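Laccase (Botrytis aclada, PDB 3V9E) is a multicopper oxidase that probably couples the oxidation of hydroquinone-type phenols to the reduction of oxygen to water, and likely helps degrade lignin. Local coordinates at residues T67-L72 and I109-N114; P98-D103 and G181-N186; Y175-F180 and S209-W214; S73-T78 and A88-G93. All coordinates share one frame; numbering follows the deposited sequence.

Contact 1: T67-L72 and I109-N114. With NAG (2-acetamido-2-deoxy-beta-D-glucopyranose), chain K.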
# COMPACT_ATOMS: atom_id res chain seq x y z
N THR A 67 25.08 -1.86 -0.38
CA THR A 67 24.40 -0.76 0.23
C THR A 67 24.03 0.26 -0.79
O THR A 67 24.83 0.63 -1.63
CB THR A 67 25.30 -0.20 1.32
OG1 THR A 67 25.52 -1.26 2.27
CG2 THR A 67 24.68 0.96 1.95
N ARG A 68 22.80 0.77 -0.73
CA ARG A 68 22.34 1.78 -1.63
C ARG A 68 21.84 2.93 -0.80
O ARG A 68 21.08 2.71 0.12
CB ARG A 68 21.23 1.26 -2.48
CG ARG A 68 21.74 0.16 -3.47
CD ARG A 68 20.82 -0.08 -4.60
NE ARG A 68 21.11 -1.37 -5.22
CZ ARG A 68 22.00 -1.59 -6.18
NH1 ARG A 68 22.71 -0.59 -6.68
NH2 ARG A 68 22.18 -2.81 -6.62
N GLU A 69 22.28 4.13 -1.15
CA GLU A 69 21.95 5.28 -0.42
C GLU A 69 21.09 6.24 -1.23
O GLU A 69 21.38 6.53 -2.38
CB GLU A 69 23.28 5.93 0.01
CG GLU A 69 23.10 7.02 1.01
CD GLU A 69 24.41 7.48 1.64
OE1 GLU A 69 25.42 7.51 0.95
OE2 GLU A 69 24.39 7.89 2.81
N TYR A 70 20.07 6.82 -0.61
CA TYR A 70 19.16 7.74 -1.22
C TYR A 70 18.95 8.96 -0.32
O TYR A 70 19.02 8.86 0.86
CB TYR A 70 17.81 7.04 -1.48
CG TYR A 70 17.95 5.62 -2.15
CD1 TYR A 70 18.33 4.54 -1.39
CD2 TYR A 70 17.69 5.39 -3.49
CE1 TYR A 70 18.45 3.26 -1.89
CE2 TYR A 70 17.83 4.10 -4.03
CZ TYR A 70 18.22 3.03 -3.22
OH TYR A 70 18.33 1.73 -3.72
N TRP A 71 18.65 10.13 -0.91
CA TRP A 71 18.34 11.31 -0.15
C TRP A 71 16.98 11.72 -0.69
O TRP A 71 16.86 11.89 -1.90
CB TRP A 71 19.37 12.44 -0.37
CG TRP A 71 20.65 12.26 0.38
CD1 TRP A 71 21.01 12.84 1.57
CD2 TRP A 71 21.74 11.46 -0.03
NE1 TRP A 71 22.28 12.42 1.94
CE2 TRP A 71 22.74 11.58 0.95
CE3 TRP A 71 21.98 10.65 -1.15
CZ2 TRP A 71 23.93 10.90 0.85
CZ3 TRP A 71 23.14 9.99 -1.24
CH2 TRP A 71 24.11 10.12 -0.26
N LEU A 72 15.99 11.84 0.17
CA LEU A 72 14.68 12.27 -0.19
C LEU A 72 14.33 13.49 0.61
O LEU A 72 14.63 13.61 1.80
CB LEU A 72 13.60 11.20 0.03
CG LEU A 72 13.73 9.84 -0.70
CD1 LEU A 72 12.60 8.86 -0.39
CD2 LEU A 72 13.74 10.18 -2.15
N ILE A 109 19.81 2.81 2.68
CA ILE A 109 19.97 3.95 3.58
C ILE A 109 19.23 5.09 2.94
O ILE A 109 19.61 5.54 1.88
CB ILE A 109 21.46 4.30 3.73
CG1 ILE A 109 22.18 3.10 4.31
CG2 ILE A 109 21.58 5.47 4.68
CD1 ILE A 109 23.70 3.31 4.46
N ILE A 110 18.14 5.53 3.52
CA ILE A 110 17.31 6.52 2.86
C ILE A 110 17.16 7.70 3.81
O ILE A 110 16.41 7.61 4.71
CB ILE A 110 15.94 5.99 2.54
CG1 ILE A 110 16.04 4.67 1.75
CG2 ILE A 110 15.14 7.01 1.75
CD1 ILE A 110 14.80 3.81 1.66
N HIS A 111 17.89 8.77 3.55
CA HIS A 111 17.82 10.02 4.32
C HIS A 111 16.60 10.78 3.93
O HIS A 111 16.48 11.15 2.78
CB HIS A 111 19.04 10.91 4.05
CG HIS A 111 20.33 10.18 4.13
ND1 HIS A 111 21.02 10.03 5.32
CD2 HIS A 111 21.09 9.58 3.19
CE1 HIS A 111 22.13 9.36 5.11
NE2 HIS A 111 22.19 9.05 3.83
N VAL A 112 15.69 10.98 4.88
CA VAL A 112 14.48 11.65 4.62
C VAL A 112 14.49 12.95 5.41
O VAL A 112 14.40 12.94 6.60
CB VAL A 112 13.28 10.80 5.03
CG1 VAL A 112 12.02 11.59 4.80
CG2 VAL A 112 13.26 9.52 4.17
N THR A 113 14.48 14.06 4.70
CA THR A 113 14.39 15.39 5.33
C THR A 113 13.02 15.94 5.10
O THR A 113 12.46 15.90 3.98
CB THR A 113 15.46 16.31 4.69
OG1 THR A 113 16.75 15.77 4.93
CG2 THR A 113 15.38 17.69 5.33
N ASN A 114 12.42 16.49 6.15
CA ASN A 114 11.13 16.97 6.08
C ASN A 114 11.24 18.43 5.81
O ASN A 114 11.54 19.22 6.68
CB ASN A 114 10.40 16.77 7.40
CG ASN A 114 9.05 17.32 7.37
OD1 ASN A 114 8.57 17.88 6.34
ND2 ASN A 114 8.35 17.16 8.50
C1 NAG K . 15.85 15.06 -3.45
C2 NAG K . 17.20 14.65 -3.98
C3 NAG K . 18.23 14.93 -2.93
C4 NAG K . 18.14 16.43 -2.62
C5 NAG K . 16.76 16.79 -2.17
C6 NAG K . 16.66 18.28 -1.83
C7 NAG K . 16.86 12.71 -5.44
C8 NAG K . 16.73 11.22 -5.44
N2 NAG K . 17.11 13.20 -4.21
O3 NAG K . 19.43 14.58 -3.51
O4 NAG K . 19.15 16.69 -1.66
O5 NAG K . 15.79 16.47 -3.19
O6 NAG K . 16.98 19.09 -2.95
O7 NAG K . 16.77 13.38 -6.48
O HOH W 1 17.57 14.11 2.71
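Glu69 to Leu72 pair in parallel with Ile109 to Val112, the strand axes 4.6 Å apart and 10° from parallel, through five backbone hydrogen bonds that run from Ile109 N on Arg68 O to Thr113 N on Leu72 O. On the face of Glu69, Trp71, Ile109 and His111, the imidazole is held from two directions. Its NE2 donates to Glu69 OE2 at 2.7 Å, the oxygen almost in the ring plane and met on its anti side but tilted out of the carboxylate plane. With CG opposite the backbone N (chi1 -169°), the extended glutamate reaches the ring. In one of its two conformers, the five-membered ring of Trp71 lies over one face of His111 in an offset stack, centroids 4.2 Å apart and planes inclined by 20°. Histidine suits the place, offering an N-H to the carboxylate and a flat ring to the indole. These strands form the middle of the four-stranded sheet in the first cupredoxin-like domain, where His111 ND1 also bonds Thr154. The other face is largely apolar: Leu72 CD1 lies 3.8 Å from Ile110 CG2. The backbone O of Trp71 accepts from N2 of the N-acetylglucosamine of chain K at 2.7 Å.

Contact 2: P98-D103 and G181-N186. With NAG (2-acetamido-2-deoxy-beta-D-glucopyranose), chain C.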
# COMPACT_ATOMS: atom_id res chain seq x y z
N PRO A 98 10.47 9.89 -6.55
CA PRO A 98 11.50 9.11 -7.22
C PRO A 98 11.41 7.64 -6.94
O PRO A 98 11.02 7.23 -5.91
CB PRO A 98 12.83 9.62 -6.64
CG PRO A 98 12.50 10.85 -5.87
CD PRO A 98 11.02 10.83 -5.57
N ALA A 99 11.78 6.84 -7.94
CA ALA A 99 11.91 5.39 -7.80
C ALA A 99 13.11 5.04 -6.91
O ALA A 99 14.22 5.56 -7.04
CB ALA A 99 12.07 4.78 -9.17
N ILE A 100 12.84 4.15 -5.96
CA ILE A 100 13.83 3.56 -5.20
C ILE A 100 13.93 2.16 -5.74
O ILE A 100 12.98 1.33 -5.66
CB ILE A 100 13.47 3.59 -3.72
CG1 ILE A 100 13.41 5.03 -3.27
CG2 ILE A 100 14.49 2.76 -2.91
CD1 ILE A 100 13.00 5.17 -1.83
N ILE A 101 15.10 1.86 -6.28
CA ILE A 101 15.27 0.57 -6.95
C ILE A 101 16.48 -0.12 -6.33
O ILE A 101 17.55 0.48 -6.17
CB ILE A 101 15.40 0.73 -8.44
CG1 ILE A 101 14.12 1.43 -9.00
CG2 ILE A 101 15.56 -0.62 -9.16
CD1 ILE A 101 14.20 1.87 -10.46
N ALA A 102 16.31 -1.37 -6.01
CA ALA A 102 17.35 -2.13 -5.39
C ALA A 102 17.20 -3.57 -5.77
O ALA A 102 16.26 -3.95 -6.50
CB ALA A 102 17.27 -1.94 -3.87
N ASP A 103 18.15 -4.40 -5.35
CA ASP A 103 18.10 -5.81 -5.53
C ASP A 103 17.87 -6.47 -4.20
O ASP A 103 18.24 -5.96 -3.13
CB ASP A 103 19.45 -6.38 -5.98
CG ASP A 103 19.87 -5.91 -7.35
OD1 ASP A 103 19.08 -5.91 -8.31
OD2 ASP A 103 21.04 -5.64 -7.48
N GLY A 181 5.92 6.96 -3.67
CA GLY A 181 6.77 6.68 -4.82
C GLY A 181 6.93 5.18 -4.90
O GLY A 181 6.50 4.43 -4.01
N PRO A 182 7.47 4.71 -6.03
CA PRO A 182 7.66 3.29 -6.22
C PRO A 182 8.95 2.76 -5.56
O PRO A 182 9.96 3.47 -5.51
CB PRO A 182 7.78 3.16 -7.73
CG PRO A 182 8.26 4.52 -8.23
CD PRO A 182 7.90 5.54 -7.17
N LEU A 183 8.86 1.57 -5.00
CA LEU A 183 9.97 0.85 -4.39
C LEU A 183 9.98 -0.49 -5.08
O LEU A 183 9.10 -1.29 -4.84
CB LEU A 183 9.76 0.73 -2.88
CG LEU A 183 10.76 -0.11 -2.09
CD1 LEU A 183 12.18 0.38 -2.24
CD2 LEU A 183 10.44 -0.10 -0.62
N ILE A 184 10.95 -0.67 -5.96
CA ILE A 184 11.05 -1.89 -6.78
C ILE A 184 12.30 -2.63 -6.37
O ILE A 184 13.39 -2.03 -6.38
CB ILE A 184 11.16 -1.56 -8.24
CG1 ILE A 184 9.85 -0.89 -8.72
CG2 ILE A 184 11.38 -2.81 -9.05
CD1 ILE A 184 9.90 -0.44 -10.19
N ILE A 185 12.13 -3.89 -6.02
CA ILE A 185 13.25 -4.69 -5.56
C ILE A 185 13.37 -5.85 -6.57
O ILE A 185 12.51 -6.70 -6.67
CB ILE A 185 13.03 -5.24 -4.18
CG1 ILE A 185 12.85 -4.10 -3.13
CG2 ILE A 185 14.20 -6.11 -3.76
CD1 ILE A 185 11.96 -4.59 -2.01
N ASN A 186 14.48 -5.85 -7.30
CA ASN A 186 14.64 -6.83 -8.32
C ASN A 186 14.99 -8.15 -7.73
O ASN A 186 15.51 -8.26 -6.63
CB ASN A 186 15.70 -6.39 -9.32
CG ASN A 186 15.15 -5.34 -10.28
OD1 ASN A 186 14.16 -5.54 -11.06
ND2 ASN A 186 15.74 -4.23 -10.20
C1 NAG C . 10.44 4.64 -14.26
C2 NAG C . 11.67 5.34 -13.66
C3 NAG C . 12.97 4.70 -14.18
C4 NAG C . 12.90 3.16 -14.23
C5 NAG C . 11.59 2.60 -14.82
C6 NAG C . 11.56 1.05 -14.81
C7 NAG C . 11.47 7.67 -12.85
C8 NAG C . 11.38 9.13 -13.19
N2 NAG C . 11.61 6.81 -13.86
O3 NAG C . 14.00 5.05 -13.29
O4 NAG C . 13.94 2.70 -15.04
O5 NAG C . 10.50 3.21 -14.12
O6 NAG C . 11.21 0.47 -13.56
O7 NAG C . 11.44 7.32 -11.64
O HOH W 2 17.86 -3.67 -9.07
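Strand 100-103 runs parallel to strand 181-186, their axes 4.4 Å apart at closest and inclined by 18°, and four backbone hydrogen bonds link them. These pass from Ile100 N to Pro182 O, Ile184 N to Ile100 O, Ala102 N to Ile184 O, and Asn186 N to Ala102 O, the last the shortest at 2.7 Å. Proline suits position 182, since only its carbonyl is used in this ladder. On the face of Ile100 and Leu183 the packing is tight: Ile100 CG2 meets Leu183 CD1 at 3.4 Å, closer than ordinary van der Waals contact. The first torsion sets Ile100 CG2 and Leu183 CG opposite their own backbone N, and the second turns Leu183 CD1 to Ile100. Strand 100-103 is the edge of the second sheet of a cupredoxin-like beta sandwich, and Ile100 and Ala102 face Tyr70 of the other sheet across the core. The opposite face carries Ile101, Ile184, Asp103 and Asn186. There Ile101 CG2 lies against Asn186 ND2, and a water joins the polar end, donating to Asp103 OD1 at 2.7 Å and accepting from Asn186 ND2; its bond to Ala102 O is weak. Asp103 OD2 forms a salt bridge with Arg68. Toward Gly181, Ala99 CB touches Pro182 CG. The N-acetylglucosamine of chain C brings O7 to within 3.6 Å of Ala99 CB.

Contact 3: Y175-F180 and S209-W214. With NAG (2-acetamido-2-deoxy-beta-D-glucopyranose), chain B; NAG (2-acetamido-2-deoxy-beta-D-glucopyranose), chain D.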
# COMPACT_ATOMS: atom_id res chain seq x y z
N TYR A 175 -0.24 10.96 1.96
CA TYR A 175 -0.02 10.28 0.71
C TYR A 175 -1.07 10.62 -0.28
O TYR A 175 -0.89 10.42 -1.52
CB TYR A 175 0.17 8.74 0.83
CG TYR A 175 -1.08 7.89 0.84
CD1 TYR A 175 -1.58 7.39 -0.29
CD2 TYR A 175 -1.73 7.56 2.03
CE1 TYR A 175 -2.71 6.61 -0.32
CE2 TYR A 175 -2.89 6.77 2.04
CZ TYR A 175 -3.37 6.26 0.84
OH TYR A 175 -4.52 5.47 0.75
N GLY A 176 -2.24 11.07 0.21
CA GLY A 176 -3.31 11.52 -0.68
C GLY A 176 -3.00 12.79 -1.45
O GLY A 176 -3.66 13.09 -2.45
N ASP A 177 -2.02 13.55 -0.95
CA ASP A 177 -1.55 14.75 -1.66
C ASP A 177 -0.29 14.46 -2.49
O ASP A 177 0.37 15.43 -2.96
CB ASP A 177 -1.29 15.88 -0.69
CG ASP A 177 -2.58 16.64 -0.30
OD1 ASP A 177 -3.65 16.36 -0.88
OD2 ASP A 177 -2.40 17.58 0.54
N GLY A 178 0.04 13.19 -2.72
CA GLY A 178 1.06 12.82 -3.70
C GLY A 178 2.33 12.24 -3.03
O GLY A 178 3.32 12.01 -3.72
N LEU A 179 2.32 12.02 -1.71
CA LEU A 179 3.52 11.64 -0.97
C LEU A 179 3.76 10.15 -0.92
O LEU A 179 3.66 9.47 0.10
CB LEU A 179 3.58 12.32 0.44
CG LEU A 179 4.88 12.41 1.18
CD1 LEU A 179 5.99 13.02 0.39
CD2 LEU A 179 4.70 13.19 2.52
N PHE A 180 4.10 9.67 -2.11
CA PHE A 180 4.35 8.24 -2.39
C PHE A 180 5.29 8.11 -3.57
O PHE A 180 5.40 9.00 -4.40
CB PHE A 180 3.03 7.52 -2.65
CG PHE A 180 2.34 7.91 -3.92
CD1 PHE A 180 2.65 7.23 -5.10
CD2 PHE A 180 1.38 8.87 -3.98
CE1 PHE A 180 2.10 7.56 -6.32
CE2 PHE A 180 0.77 9.18 -5.25
CZ PHE A 180 1.14 8.53 -6.38
N SER A 209 -6.05 20.07 -1.74
CA SER A 209 -5.37 19.21 -0.75
C SER A 209 -6.43 18.41 -0.02
O SER A 209 -7.49 18.90 0.36
CB SER A 209 -4.54 19.96 0.27
OG SER A 209 -4.09 19.19 1.39
N VAL A 210 -6.08 17.18 0.29
CA VAL A 210 -6.92 16.31 1.06
C VAL A 210 -7.17 16.93 2.46
O VAL A 210 -8.20 16.67 3.12
CB VAL A 210 -6.26 14.87 1.06
CG1 VAL A 210 -5.03 14.83 1.93
CG2 VAL A 210 -7.25 13.81 1.43
N PHE A 211 -6.24 17.76 2.94
CA PHE A 211 -6.36 18.38 4.24
C PHE A 211 -7.43 19.47 4.22
O PHE A 211 -7.91 19.84 5.29
CB PHE A 211 -5.04 18.93 4.70
CG PHE A 211 -4.04 17.86 4.97
CD1 PHE A 211 -4.18 17.10 6.09
CD2 PHE A 211 -3.02 17.60 4.08
CE1 PHE A 211 -3.30 16.04 6.38
CE2 PHE A 211 -2.14 16.58 4.34
CZ PHE A 211 -2.25 15.81 5.50
N GLU A 212 -7.82 19.94 3.04
CA GLU A 212 -8.87 20.93 2.91
C GLU A 212 -10.22 20.31 2.98
O GLU A 212 -11.23 21.02 3.22
CB GLU A 212 -8.77 21.70 1.61
CG GLU A 212 -7.83 22.85 1.79
CD GLU A 212 -7.31 23.46 0.51
OE1 GLU A 212 -7.28 22.80 -0.54
OE2 GLU A 212 -6.85 24.61 0.59
N ILE A 213 -10.30 19.02 2.67
CA ILE A 213 -11.59 18.36 2.61
C ILE A 213 -11.79 17.41 3.79
O ILE A 213 -12.86 16.83 3.93
CB ILE A 213 -11.84 17.69 1.27
CG1 ILE A 213 -10.68 16.84 0.85
CG2 ILE A 213 -11.98 18.74 0.15
CD1 ILE A 213 -10.79 16.33 -0.57
N TRP A 214 -10.79 17.26 4.63
CA TRP A 214 -10.88 16.31 5.74
C TRP A 214 -12.03 16.66 6.71
O TRP A 214 -12.76 15.76 7.19
CB TRP A 214 -9.56 16.24 6.47
CG TRP A 214 -9.57 15.64 7.89
CD1 TRP A 214 -9.18 16.29 9.01
CD2 TRP A 214 -9.93 14.31 8.30
NE1 TRP A 214 -9.28 15.47 10.10
CE2 TRP A 214 -9.73 14.24 9.69
CE3 TRP A 214 -10.45 13.20 7.64
CZ2 TRP A 214 -10.02 13.10 10.44
CZ3 TRP A 214 -10.71 12.04 8.43
CH2 TRP A 214 -10.50 12.03 9.78
C1 NAG B . -5.04 22.30 7.17
C2 NAG B . -5.83 22.94 6.05
C3 NAG B . -7.03 23.77 6.50
C4 NAG B . -7.84 23.02 7.56
C5 NAG B . -6.87 22.48 8.61
C6 NAG B . -7.54 21.68 9.72
C7 NAG B . -4.57 23.53 4.03
C8 NAG B . -3.68 24.53 3.35
N2 NAG B . -4.94 23.79 5.27
O3 NAG B . -7.79 24.08 5.36
O4 NAG B . -8.80 23.86 8.19
O5 NAG B . -5.96 21.61 7.94
O6 NAG B . -8.24 20.66 9.07
O7 NAG B . -4.94 22.53 3.44
C1 NAG D . -0.72 19.43 7.75
C2 NAG D . -1.75 19.70 8.85
C3 NAG D . -3.11 20.06 8.30
C4 NAG D . -2.94 21.20 7.33
C5 NAG D . -1.81 20.93 6.32
C6 NAG D . -1.46 22.16 5.52
C7 NAG D . -0.93 18.48 10.77
C8 NAG D . -1.31 17.31 11.62
N2 NAG D . -1.83 18.64 9.82
O3 NAG D . -4.01 20.28 9.37
O4 NAG D . -4.10 21.37 6.59
O5 NAG D . -0.65 20.61 6.98
O6 NAG D . -0.88 21.75 4.29
O7 NAG D . 0.07 19.19 11.08
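Asp177 reaches from its loop to the start of helix 210-217, its CB directed at the helix and its CG, set opposite the carbonyl carbon (chi1 -82°), offering two oxygens to different donors. OD1 accepts Val210 N at 2.8 Å in a nearly straight bond (170°), met on the syn side and 20° out of the carboxylate plane. The same oxygen lies 3.5 Å from Val210 CG1 and forms a salt bridge with Arg86. OD2 accepts from Ser209 OG at 2.5 Å, a very short bond, and stands 3.6 Å from Phe211 CD2. Ser209 is the N-cap: while its OG donates to the aspartate, it accepts Phe211 N at 3.0 Å, its first torsion holding OG opposite the backbone N. With Glu212 OE1 taking Ser209 N in return, the two residues make a capping box. Serine thus serves as both donor and acceptor, and the carboxylate, lying at the positive end of the helix dipole, would probably be stabilised as an anion. The contact joins the loop between strands 163-169 and 180-186 of the first cupredoxin-like domain to the helix that follows strand 195-205 of the second. Farther out the helix meets sugar: the N-acetylglucosamine of chain D lies over one face of the Phe211 ring, and that of chain B brings O7 to 3.3 Å from Glu212 CG.

Contact 4: S73-T78 and A88-G93. With NAG (2-acetamido-2-deoxy-beta-D-glucopyranose), chain K; NAG (2-acetamido-2-deoxy-beta-D-glucopyranose), chain L.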
# COMPACT_ATOMS: atom_id res chain seq x y z
N SER A 73 13.67 14.39 -0.09
CA SER A 73 13.12 15.59 0.50
C SER A 73 11.63 15.63 0.37
O SER A 73 11.08 15.66 -0.71
CB SER A 73 13.67 16.80 -0.21
OG SER A 73 13.02 17.99 0.19
N VAL A 74 10.98 15.75 1.53
CA VAL A 74 9.54 15.84 1.55
C VAL A 74 9.25 17.30 1.41
O VAL A 74 9.62 18.12 2.30
CB VAL A 74 8.94 15.33 2.87
CG1 VAL A 74 7.46 15.58 2.87
CG2 VAL A 74 9.29 13.85 3.07
N GLU A 75 8.53 17.60 0.36
CA GLU A 75 8.32 18.96 -0.11
C GLU A 75 6.91 19.37 -0.29
O GLU A 75 6.02 18.63 -0.69
CB GLU A 75 9.00 19.09 -1.47
CG GLU A 75 10.43 18.63 -1.38
CD GLU A 75 11.38 19.25 -2.36
OE1 GLU A 75 10.99 19.49 -3.53
OE2 GLU A 75 12.55 19.44 -1.91
N ASN A 76 6.73 20.67 -0.15
CA ASN A 76 5.53 21.31 -0.42
C ASN A 76 5.53 21.91 -1.79
O ASN A 76 6.32 22.81 -2.08
CB ASN A 76 5.33 22.37 0.69
CG ASN A 76 3.90 22.85 0.78
OD1 ASN A 76 3.04 22.71 -0.13
ND2 ASN A 76 3.64 23.51 1.91
N SER A 77 4.74 21.36 -2.70
CA SER A 77 4.93 21.55 -4.10
C SER A 77 3.73 22.10 -4.84
O SER A 77 2.61 22.18 -4.38
CB SER A 77 5.30 20.16 -4.72
OG SER A 77 6.43 19.59 -4.06
N THR A 78 3.94 22.45 -6.08
CA THR A 78 2.89 22.79 -6.98
C THR A 78 3.06 21.93 -8.19
O THR A 78 4.12 21.88 -8.81
CB THR A 78 2.92 24.28 -7.34
OG1 THR A 78 2.83 25.05 -6.14
CG2 THR A 78 1.81 24.64 -8.25
N ALA A 88 0.72 20.10 -3.71
CA ALA A 88 1.05 18.74 -3.35
C ALA A 88 2.12 18.59 -2.32
O ALA A 88 2.93 19.51 -2.07
CB ALA A 88 1.37 17.95 -4.66
N MET A 89 2.15 17.42 -1.67
CA MET A 89 3.22 17.03 -0.77
C MET A 89 3.92 15.86 -1.42
O MET A 89 3.29 14.84 -1.74
CB MET A 89 2.69 16.69 0.64
CG MET A 89 1.78 17.73 1.18
SD MET A 89 1.41 17.49 2.93
CE MET A 89 0.18 18.81 3.12
N THR A 90 5.22 16.06 -1.71
CA THR A 90 5.88 15.19 -2.66
C THR A 90 7.22 14.81 -2.09
O THR A 90 7.74 15.49 -1.20
CB THR A 90 6.13 15.88 -4.01
OG1 THR A 90 7.12 16.92 -3.84
CG2 THR A 90 4.86 16.40 -4.59
N PHE A 91 7.75 13.70 -2.58
CA PHE A 91 9.14 13.45 -2.49
C PHE A 91 9.75 14.12 -3.69
O PHE A 91 9.51 13.74 -4.85
CB PHE A 91 9.44 11.99 -2.54
CG PHE A 91 8.85 11.22 -1.40
CD1 PHE A 91 9.43 11.28 -0.15
CD2 PHE A 91 7.68 10.51 -1.56
CE1 PHE A 91 8.91 10.55 0.89
CE2 PHE A 91 7.14 9.78 -0.54
CZ PHE A 91 7.76 9.77 0.67
N ASN A 92 10.56 15.14 -3.44
CA ASN A 92 11.44 15.65 -4.47
C ASN A 92 10.72 16.27 -5.66
O ASN A 92 11.24 16.26 -6.77
CB ASN A 92 12.43 14.58 -4.93
CG ASN A 92 13.53 14.46 -3.97
OD1 ASN A 92 13.36 13.93 -2.91
ND2 ASN A 92 14.69 14.93 -4.35
N GLY A 93 9.51 16.76 -5.41
CA GLY A 93 8.84 17.63 -6.34
C GLY A 93 8.14 16.95 -7.47
O GLY A 93 7.71 17.57 -8.43
C1 NAG K . 15.85 15.06 -3.45
C2 NAG K . 17.20 14.65 -3.98
C3 NAG K . 18.23 14.93 -2.93
C4 NAG K . 18.14 16.43 -2.62
C5 NAG K . 16.76 16.79 -2.17
C6 NAG K . 16.66 18.28 -1.83
C7 NAG K . 16.86 12.71 -5.44
C8 NAG K . 16.73 11.22 -5.44
N2 NAG K . 17.11 13.20 -4.21
O3 NAG K . 19.43 14.58 -3.51
O4 NAG K . 19.15 16.69 -1.66
O5 NAG K . 15.79 16.47 -3.19
O6 NAG K . 16.98 19.09 -2.95
O7 NAG K . 16.77 13.38 -6.48
C1 NAG L . 2.37 24.10 2.13
C2 NAG L . 1.97 24.27 3.59
C3 NAG L . 0.65 25.01 3.72
C4 NAG L . 0.76 26.31 2.95
C5 NAG L . 1.16 26.02 1.53
C6 NAG L . 1.19 27.31 0.68
C7 NAG L . 2.63 22.38 4.94
C8 NAG L . 2.27 20.98 5.37
N2 NAG L . 1.78 22.93 4.15
O3 NAG L . 0.43 25.16 5.10
O4 NAG L . -0.51 26.95 2.86
O5 NAG L . 2.46 25.39 1.51
O6 NAG L . 2.18 28.08 1.30
O7 NAG L . 3.70 22.84 5.30
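Thr90 OG1 is gripped twice, by Ser77 OG from the neighbouring strand at 2.8 Å and by Gly93 N at 2.9 Å, the latter an ST motif. A first torsion of 68° sets OG1 between the backbone N and the carbonyl carbon and turns CG2 toward Ser77. Small hydroxyl residues fit here, because each can donate or accept. Glycine suits position 93, where phi is positive. Asn92 does double duty: OD1 accepts Ser73 N at 2.9 Å, almost straight at 178° though the donor is tilted from the carbonyl plane, while ND2 is bonded covalently to C1 of the N-acetylglucosamine of chain K. Ser73 OG donates to Glu75 OE2 at 2.6 Å. On the other face Val74 CG2 lies 4.0 Å from Phe91 CE1, side by side, and Phe91 continues inward to Tyr167. Asn76 carries the second sugar, that of chain L, whose C8 methyl rests 3.8 Å from Met89 CE. Backbone bonds pair Glu75 with Thr90 and Ser77 with Ala88 in an antiparallel beta hairpin whose strand 86-91 is the edge of the four-stranded sheet of the first cupredoxin-like domain, glycosylated on one strand and just past the end of the other.

From the N terminus, strand 67-79 serves two contacts in turn: its first half enters contact 1 and its second half contact 4. Contact 4 closes first, as a hairpin with 88-93, and lies within the longer loop that contact 1 closes at 109-114; the three strands are neighbours in one sheet. Contact 2 opens at 98-103, inside that loop, and closes only at 181-186, so it crosses contact 1 and builds the facing sheet; side chains of the two contacts meet between the sheets. Contact 3 opens at 175-180, just before contact 2 closes, and crosses it, ending on a helix of the second domain, which it ties to the first. It also meets contact 4, through Asp177 O and Met89 N.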